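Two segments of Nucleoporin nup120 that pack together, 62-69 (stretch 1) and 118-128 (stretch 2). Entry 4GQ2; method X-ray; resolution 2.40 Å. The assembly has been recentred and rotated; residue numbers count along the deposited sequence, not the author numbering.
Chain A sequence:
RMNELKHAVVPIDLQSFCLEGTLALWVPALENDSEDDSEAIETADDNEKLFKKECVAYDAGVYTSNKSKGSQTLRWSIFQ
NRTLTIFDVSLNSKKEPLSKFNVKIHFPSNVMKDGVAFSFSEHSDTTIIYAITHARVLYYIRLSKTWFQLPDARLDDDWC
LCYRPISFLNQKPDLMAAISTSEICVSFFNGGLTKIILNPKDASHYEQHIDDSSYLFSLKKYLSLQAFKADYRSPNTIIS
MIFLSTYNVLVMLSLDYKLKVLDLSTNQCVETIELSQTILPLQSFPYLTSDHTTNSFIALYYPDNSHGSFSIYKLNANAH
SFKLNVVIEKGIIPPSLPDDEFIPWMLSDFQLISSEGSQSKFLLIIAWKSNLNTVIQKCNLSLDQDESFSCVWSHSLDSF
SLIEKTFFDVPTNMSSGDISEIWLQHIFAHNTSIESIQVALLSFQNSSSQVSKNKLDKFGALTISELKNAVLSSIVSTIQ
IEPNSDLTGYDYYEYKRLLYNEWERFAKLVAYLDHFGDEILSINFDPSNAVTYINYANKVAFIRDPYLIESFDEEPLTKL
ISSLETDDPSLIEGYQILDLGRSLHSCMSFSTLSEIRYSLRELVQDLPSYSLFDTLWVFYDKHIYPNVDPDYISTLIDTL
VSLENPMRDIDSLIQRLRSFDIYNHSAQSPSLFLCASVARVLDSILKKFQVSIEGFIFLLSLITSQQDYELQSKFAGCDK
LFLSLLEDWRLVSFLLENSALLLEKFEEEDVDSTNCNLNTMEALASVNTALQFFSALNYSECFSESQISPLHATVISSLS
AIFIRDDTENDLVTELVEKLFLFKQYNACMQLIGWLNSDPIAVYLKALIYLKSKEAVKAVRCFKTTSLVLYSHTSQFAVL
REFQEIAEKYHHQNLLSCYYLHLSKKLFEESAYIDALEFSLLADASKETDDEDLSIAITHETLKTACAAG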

ATOM      1  N   VAL A  62      -0.120   6.847  27.953  1.00 42.73           N
ATOM      2  CA  VAL A  62      -0.584   8.028  27.239  1.00 42.33           C
ATOM      3  C   VAL A  62      -1.309   8.962  28.202  1.00 43.07           C
ATOM      4  O   VAL A  62      -2.119   8.527  29.019  1.00 48.93           O
ATOM      5  CB  VAL A  62      -1.409   7.743  25.930  1.00 42.70           C
ATOM      6  CG1 VAL A  62      -1.057   6.405  25.290  1.00 37.70           C
ATOM      7  CG2 VAL A  62      -2.906   7.855  26.154  1.00 38.48           C
ATOM      8  N   TYR A  63      -0.979  10.243  28.096  1.00 42.65           N
ATOM      9  CA  TYR A  63      -1.534  11.287  28.936  1.00 46.53           C
ATOM     10  C   TYR A  63      -2.384  12.228  28.100  1.00 53.00           C
ATOM     11  O   TYR A  63      -1.980  12.645  27.010  1.00 53.43           O
ATOM     12  CB  TYR A  63      -0.401  12.072  29.605  1.00 44.51           C
ATOM     13  CG  TYR A  63      -0.871  13.244  30.424  1.00 51.21           C
ATOM     14  CD1 TYR A  63      -1.436  13.051  31.684  1.00 58.50           C
ATOM     15  CD2 TYR A  63      -0.760  14.551  29.938  1.00 54.03           C
ATOM     16  CE1 TYR A  63      -1.874  14.124  32.444  1.00 67.26           C
ATOM     17  CE2 TYR A  63      -1.192  15.632  30.689  1.00 51.92           C
ATOM     18  CZ  TYR A  63      -1.751  15.412  31.940  1.00 64.89           C
ATOM     19  OH  TYR A  63      -2.186  16.474  32.699  1.00 77.02           O
ATOM     20  N   THR A  64      -3.552  12.580  28.623  1.00 64.48           N
ATOM     21  CA  THR A  64      -4.429  13.524  27.939  1.00 82.07           C
ATOM     22  C   THR A  64      -4.570  14.845  28.712  1.00 77.15           C
ATOM     23  O   THR A  64      -4.942  14.849  29.887  1.00 71.48           O
ATOM     24  CB  THR A  64      -5.800  12.888  27.596  1.00 91.03           C
ATOM     25  OG1 THR A  64      -6.638  13.856  26.952  1.00 96.06           O
ATOM     26  CG2 THR A  64      -6.497  12.339  28.849  1.00 93.70           C
ATOM     27  N   SER A  65      -4.236  15.951  28.042  1.00 82.84           N
ATOM     28  CA  SER A  65      -4.381  17.303  28.596  1.00 87.42           C
ATOM     29  C   SER A  65      -5.820  17.761  28.386  1.00106.13           C
ATOM     30  O   SER A  65      -6.104  18.607  27.530  1.00102.38           O
ATOM     31  CB  SER A  65      -3.416  18.281  27.914  1.00 86.07           C
ATOM     32  OG  SER A  65      -2.093  17.779  27.860  1.00 78.47           O
ATOM     33  N   ASN A  66      -6.719  17.204  29.194  1.00123.87           N
ATOM     34  CA  ASN A  66      -8.165  17.235  28.938  1.00127.01           C
ATOM     35  C   ASN A  66      -8.870  18.600  28.910  1.00119.55           C
ATOM     36  O   ASN A  66     -10.056  18.671  28.581  1.00114.73           O
ATOM     37  CB  ASN A  66      -8.900  16.270  29.889  1.00132.61           C
ATOM     38  CG  ASN A  66      -8.465  16.420  31.339  1.00132.77           C
ATOM     39  OD1 ASN A  66      -7.271  16.412  31.651  1.00130.49           O
ATOM     40  ND2 ASN A  66      -9.437  16.538  32.237  1.00127.64           N
ATOM     41  N   LYS A  67      -8.148  19.674  29.223  1.00124.50           N
ATOM     42  CA  LYS A  67      -8.779  20.991  29.344  1.00149.66           C
ATOM     43  C   LYS A  67      -8.411  21.998  28.238  1.00152.93           C
ATOM     44  O   LYS A  67      -9.032  23.060  28.141  1.00158.81           O
ATOM     45  CB  LYS A  67      -8.523  21.583  30.739  1.00161.03           C
ATOM     46  CG  LYS A  67      -9.787  21.968  31.504  1.00148.93           C
ATOM     47  CD  LYS A  67     -10.439  23.234  30.964  1.00143.84           C
ATOM     48  CE  LYS A  67     -11.866  23.381  31.463  1.00138.14           C
ATOM     49  NZ  LYS A  67     -12.535  24.563  30.855  1.00140.65           N
ATOM     50  N   SER A  68      -7.424  21.666  27.405  1.00155.43           N
ATOM     51  CA  SER A  68      -7.011  22.549  26.297  1.00138.94           C
ATOM     52  C   SER A  68      -8.069  22.645  25.179  1.00123.17           C
ATOM     53  O   SER A  68      -9.175  22.110  25.320  1.00 92.61           O
ATOM     54  CB  SER A  68      -5.628  22.154  25.746  1.00126.91           C
ATOM     55  OG  SER A  68      -5.507  20.754  25.553  1.00112.78           O
ATOM     56  N   LYS A  69      -7.732  23.328  24.083  1.00128.34           N
ATOM     57  CA  LYS A  69      -8.701  23.603  23.008  1.00124.81           C
ATOM     58  C   LYS A  69      -8.269  23.068  21.627  1.00113.22           C
ATOM     59  O   LYS A  69      -7.784  23.838  20.793  1.00 99.70           O
ATOM     60  CB  LYS A  69      -8.986  25.112  22.904  1.00117.23           C
ATOM     61  CG  LYS A  69      -8.786  25.913  24.184  1.00104.07           C
ATOM     62  CD  LYS A  69      -8.711  27.402  23.881  1.00104.36           C
ATOM     63  CE  LYS A  69      -7.731  28.110  24.803  1.00 95.38           C
ATOM     64  NZ  LYS A  69      -8.168  28.084  26.226  1.00 95.47           N
ATOM     65  N   PHE A 118       3.038  13.259  34.227  1.00 47.88           N
ATOM     66  CA  PHE A 118       2.610  14.408  33.445  1.00 51.72           C
ATOM     67  C   PHE A 118       1.709  15.342  34.245  1.00 54.17           C
ATOM     68  O   PHE A 118       0.987  14.908  35.149  1.00 58.68           O
ATOM     69  CB  PHE A 118       1.844  13.931  32.214  1.00 57.13           C
ATOM     70  CG  PHE A 118       2.717  13.466  31.083  1.00 53.14           C
ATOM     71  CD1 PHE A 118       3.407  12.263  31.160  1.00 50.54           C
ATOM     72  CD2 PHE A 118       2.816  14.220  29.916  1.00 52.91           C
ATOM     73  CE1 PHE A 118       4.201  11.835  30.106  1.00 46.89           C
ATOM     74  CE2 PHE A 118       3.606  13.794  28.856  1.00 51.27           C
ATOM     75  CZ  PHE A 118       4.301  12.601  28.955  1.00 52.46           C
ATOM     76  N   SER A 119       1.751  16.623  33.897  1.00 52.08           N
ATOM     77  CA  SER A 119       0.812  17.608  34.428  1.00 53.70           C
ATOM     78  C   SER A 119       0.595  18.730  33.415  1.00 61.06           C
ATOM     79  O   SER A 119       1.467  19.010  32.589  1.00 60.13           O
ATOM     80  CB  SER A 119       1.310  18.178  35.757  1.00 58.01           C
ATOM     81  OG  SER A 119       0.263  18.852  36.434  1.00 57.67           O
ATOM     82  N   PHE A 120      -0.568  19.372  33.487  1.00 62.88           N
ATOM     83  CA  PHE A 120      -0.940  20.409  32.532  1.00 69.51           C
ATOM     84  C   PHE A 120      -1.370  21.704  33.222  1.00 65.09           C
ATOM     85  O   PHE A 120      -2.207  21.680  34.124  1.00 56.46           O
ATOM     86  CB  PHE A 120      -2.055  19.894  31.617  1.00 78.50           C
ATOM     87  CG  PHE A 120      -2.465  20.866  30.548  1.00 86.27           C
ATOM     88  CD1 PHE A 120      -1.672  21.061  29.420  1.00 80.81           C
ATOM     89  CD2 PHE A 120      -3.652  21.583  30.663  1.00 86.29           C
ATOM     90  CE1 PHE A 120      -2.054  21.954  28.432  1.00 88.02           C
ATOM     91  CE2 PHE A 120      -4.039  22.480  29.680  1.00 79.74           C
ATOM     92  CZ  PHE A 120      -3.239  22.665  28.563  1.00 86.56           C
ATOM     93  N   SER A 121      -0.787  22.820  32.779  1.00 74.64           N
ATOM     94  CA  SER A 121      -1.116  24.162  33.277  1.00 91.98           C
ATOM     95  C   SER A 121      -2.147  24.843  32.387  1.00108.37           C
ATOM     96  O   SER A 121      -1.972  24.914  31.165  1.00103.16           O
ATOM     97  CB  SER A 121       0.138  25.041  33.338  1.00 90.64           C
ATOM     98  OG  SER A 121       0.589  25.388  32.037  1.00 77.99           O
ATOM     99  N   GLU A 122      -3.207  25.361  33.005  1.00109.77           N
ATOM    100  CA  GLU A 122      -4.251  26.076  32.271  1.00118.10           C
ATOM    101  C   GLU A 122      -3.706  27.350  31.628  1.00122.38           C
ATOM    102  O   GLU A 122      -3.738  27.489  30.402  1.00117.80           O
ATOM    103  CB  GLU A 122      -5.456  26.370  33.168  1.00126.65           C
ATOM    104  CG  GLU A 122      -6.255  25.129  33.543  1.00127.35           C
ATOM    105  CD  GLU A 122      -7.746  25.388  33.653  1.00133.62           C
ATOM    106  OE1 GLU A 122      -8.147  26.550  33.882  1.00139.14           O
ATOM    107  OE2 GLU A 122      -8.526  24.421  33.510  1.00129.47           O
ATOM    108  N   HIS A 123      -3.197  28.267  32.453  1.00120.43           N
ATOM    109  CA  HIS A 123      -2.477  29.437  31.955  1.00124.88           C
ATOM    110  C   HIS A 123      -1.206  28.981  31.289  1.00125.10           C
ATOM    111  O   HIS A 123      -0.604  27.987  31.705  1.00126.50           O
ATOM    112  CB  HIS A 123      -2.190  30.421  33.091  1.00129.08           C
ATOM    113  CG  HIS A 123      -1.495  31.692  32.646  1.00129.97           C
ATOM    114  ND1 HIS A 123      -0.308  32.081  33.149  1.00121.47           N
ATOM    115  CD2 HIS A 123      -1.861  32.659  31.709  1.00121.24           C
ATOM    116  CE1 HIS A 123       0.066  33.238  32.572  1.00119.08           C
ATOM    117  NE2 HIS A 123      -0.885  33.591  31.689  1.00121.76           N
ATOM    118  N   SER A 124      -0.809  29.692  30.234  1.00131.10           N
ATOM    119  CA  SER A 124       0.361  29.365  29.394  1.00119.14           C
ATOM    120  C   SER A 124       0.214  28.091  28.545  1.00105.13           C
ATOM    121  O   SER A 124       1.103  27.768  27.752  1.00 92.21           O
ATOM    122  CB  SER A 124       1.672  29.353  30.199  1.00119.15           C
ATOM    123  OG  SER A 124       1.764  28.206  31.025  1.00122.96           O
ATOM    124  N   ASP A 125      -0.905  27.384  28.717  1.00 99.79           N
ATOM    125  CA  ASP A 125      -1.291  26.250  27.864  1.00 97.32           C
ATOM    126  C   ASP A 125      -0.123  25.306  27.530  1.00 92.90           C
ATOM    127  O   ASP A 125       0.124  24.993  26.362  1.00 97.63           O
ATOM    128  CB  ASP A 125      -1.959  26.764  26.578  1.00 98.71           C
ATOM    129  CG  ASP A 125      -2.922  25.757  25.969  1.00109.80           C
ATOM    130  OD1 ASP A 125      -4.022  25.564  26.530  1.00114.24           O
ATOM    131  OD2 ASP A 125      -2.587  25.171  24.918  1.00114.08           O
ATOM    132  N   THR A 126       0.589  24.863  28.565  1.00 84.66           N
ATOM    133  CA  THR A 126       1.768  24.010  28.391  1.00 75.55           C
ATOM    134  C   THR A 126       1.699  22.721  29.216  1.00 77.93           C
ATOM    135  O   THR A 126       1.156  22.702  30.325  1.00 83.12           O
ATOM    136  CB  THR A 126       3.093  24.770  28.669  1.00 73.91           C
ATOM    137  OG1 THR A 126       4.154  23.831  28.888  1.00 86.53           O
ATOM    138  CG2 THR A 126       2.980  25.671  29.887  1.00 62.15           C
ATOM    139  N   THR A 127       2.246  21.647  28.651  1.00 67.40           N
ATOM    140  CA  THR A 127       2.295  20.349  29.312  1.00 59.50           C
ATOM    141  C   THR A 127       3.673  20.135  29.937  1.00 54.63           C
ATOM    142  O   THR A 127       4.698  20.476  29.342  1.00 57.50           O
ATOM    143  CB  THR A 127       1.963  19.196  28.332  1.00 64.21           C
ATOM    144  OG1 THR A 127       0.698  19.441  27.706  1.00 65.93           O
ATOM    145  CG2 THR A 127       1.885  17.860  29.057  1.00 64.13           C
ATOM    146  N   ILE A 128       3.674  19.557  31.135  1.00 52.04           N
ATOM    147  CA  ILE A 128       4.880  19.326  31.923  1.00 49.69           C
ATOM    148  C   ILE A 128       5.156  17.828  32.054  1.00 49.67           C
ATOM    149  O   ILE A 128       4.230  17.037  32.239  1.00 51.10           O
ATOM    150  CB  ILE A 128       4.733  19.986  33.322  1.00 55.39           C
ATOM    151  CG1 ILE A 128       5.237  21.432  33.292  1.00 64.63           C
ATOM    152  CG2 ILE A 128       5.465  19.214  34.408  1.00 47.41           C
ATOM    153  CD1 ILE A 128       4.234  22.442  32.772  1.00 64.70           C
TER

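The most distinctive feature of this contact is a reciprocal packing of two aromatic residues, in which each offers its CB to the ring of the other. Phe 118 CB sits 3.4 Å from the centroid of the Tyr 63 ring, almost on the ring normal, and Tyr 63 CB lies 4.0 Å from the centroid of the Phe 118 ring, also over the face. The rings themselves are inclined by only 25°, yet they are slid apart, with centroids separated by 5.1 Å, so they barely overlap. The slip is what places a methylene group, rather than the partner ring, over each face, and the packing is tight: Tyr 63 CG approaches Phe 118 CB to 3.3 Å.

This pairing fits the course of the backbones. The strand holding Tyr 63 and the strand holding Phe 118 run in nearly the same direction, at 18° to one another, but their axes come no closer than 8.1 Å, and no backbone hydrogen bond joins the two stretches. Side chains therefore fill the space between them. Tyr 63, with chi1 in the t well, extends along stretch 2 until its hydroxyl reaches the backbone beyond Phe 118. There Tyr 63 OH is 3.4 Å from Phe 120 N, but the angle is too poor for a hydrogen bond; the same oxygen lies 3.6 Å from Ser 119 CA. The tyrosine ring also meets the second strand of stretch 2, where Tyr 63 CE2 is 4.1 Å from Thr 127 CG2. That strand is tied to the first by the backbone pair Ser 119 N to Ile 128 O (3.0 Å) and Ile 128 N to Ser 119 O (2.7 Å).

Two residues farther along each stretch, Ser 65 faces Phe 120. Ser 65 CB lies over one face of the phenylalanine ring, 3.9 Å from its centroid, while the serine hydroxyl turns to Thr 127. The resulting hydrogen bond between Ser 65 OG and Thr 127 OG1, at 3.3 Å, is weak, and it is the only one across the contact.

A type I turn from Ser 65 to Ser 68 then brings a second serine to the same ring, with Ser 68 CB 3.7 Å from Phe 120 CZ. Phe 120 thus packs against both ends of the turn. Ser 68 CB also lies 3.8 Å from Asp 125 OD1. At the exposed margin, the poorly ordered Lys 67 meets Glu 122 through its aliphatic portion, with Lys 67 CD 3.4 Å from Glu 122 OE2.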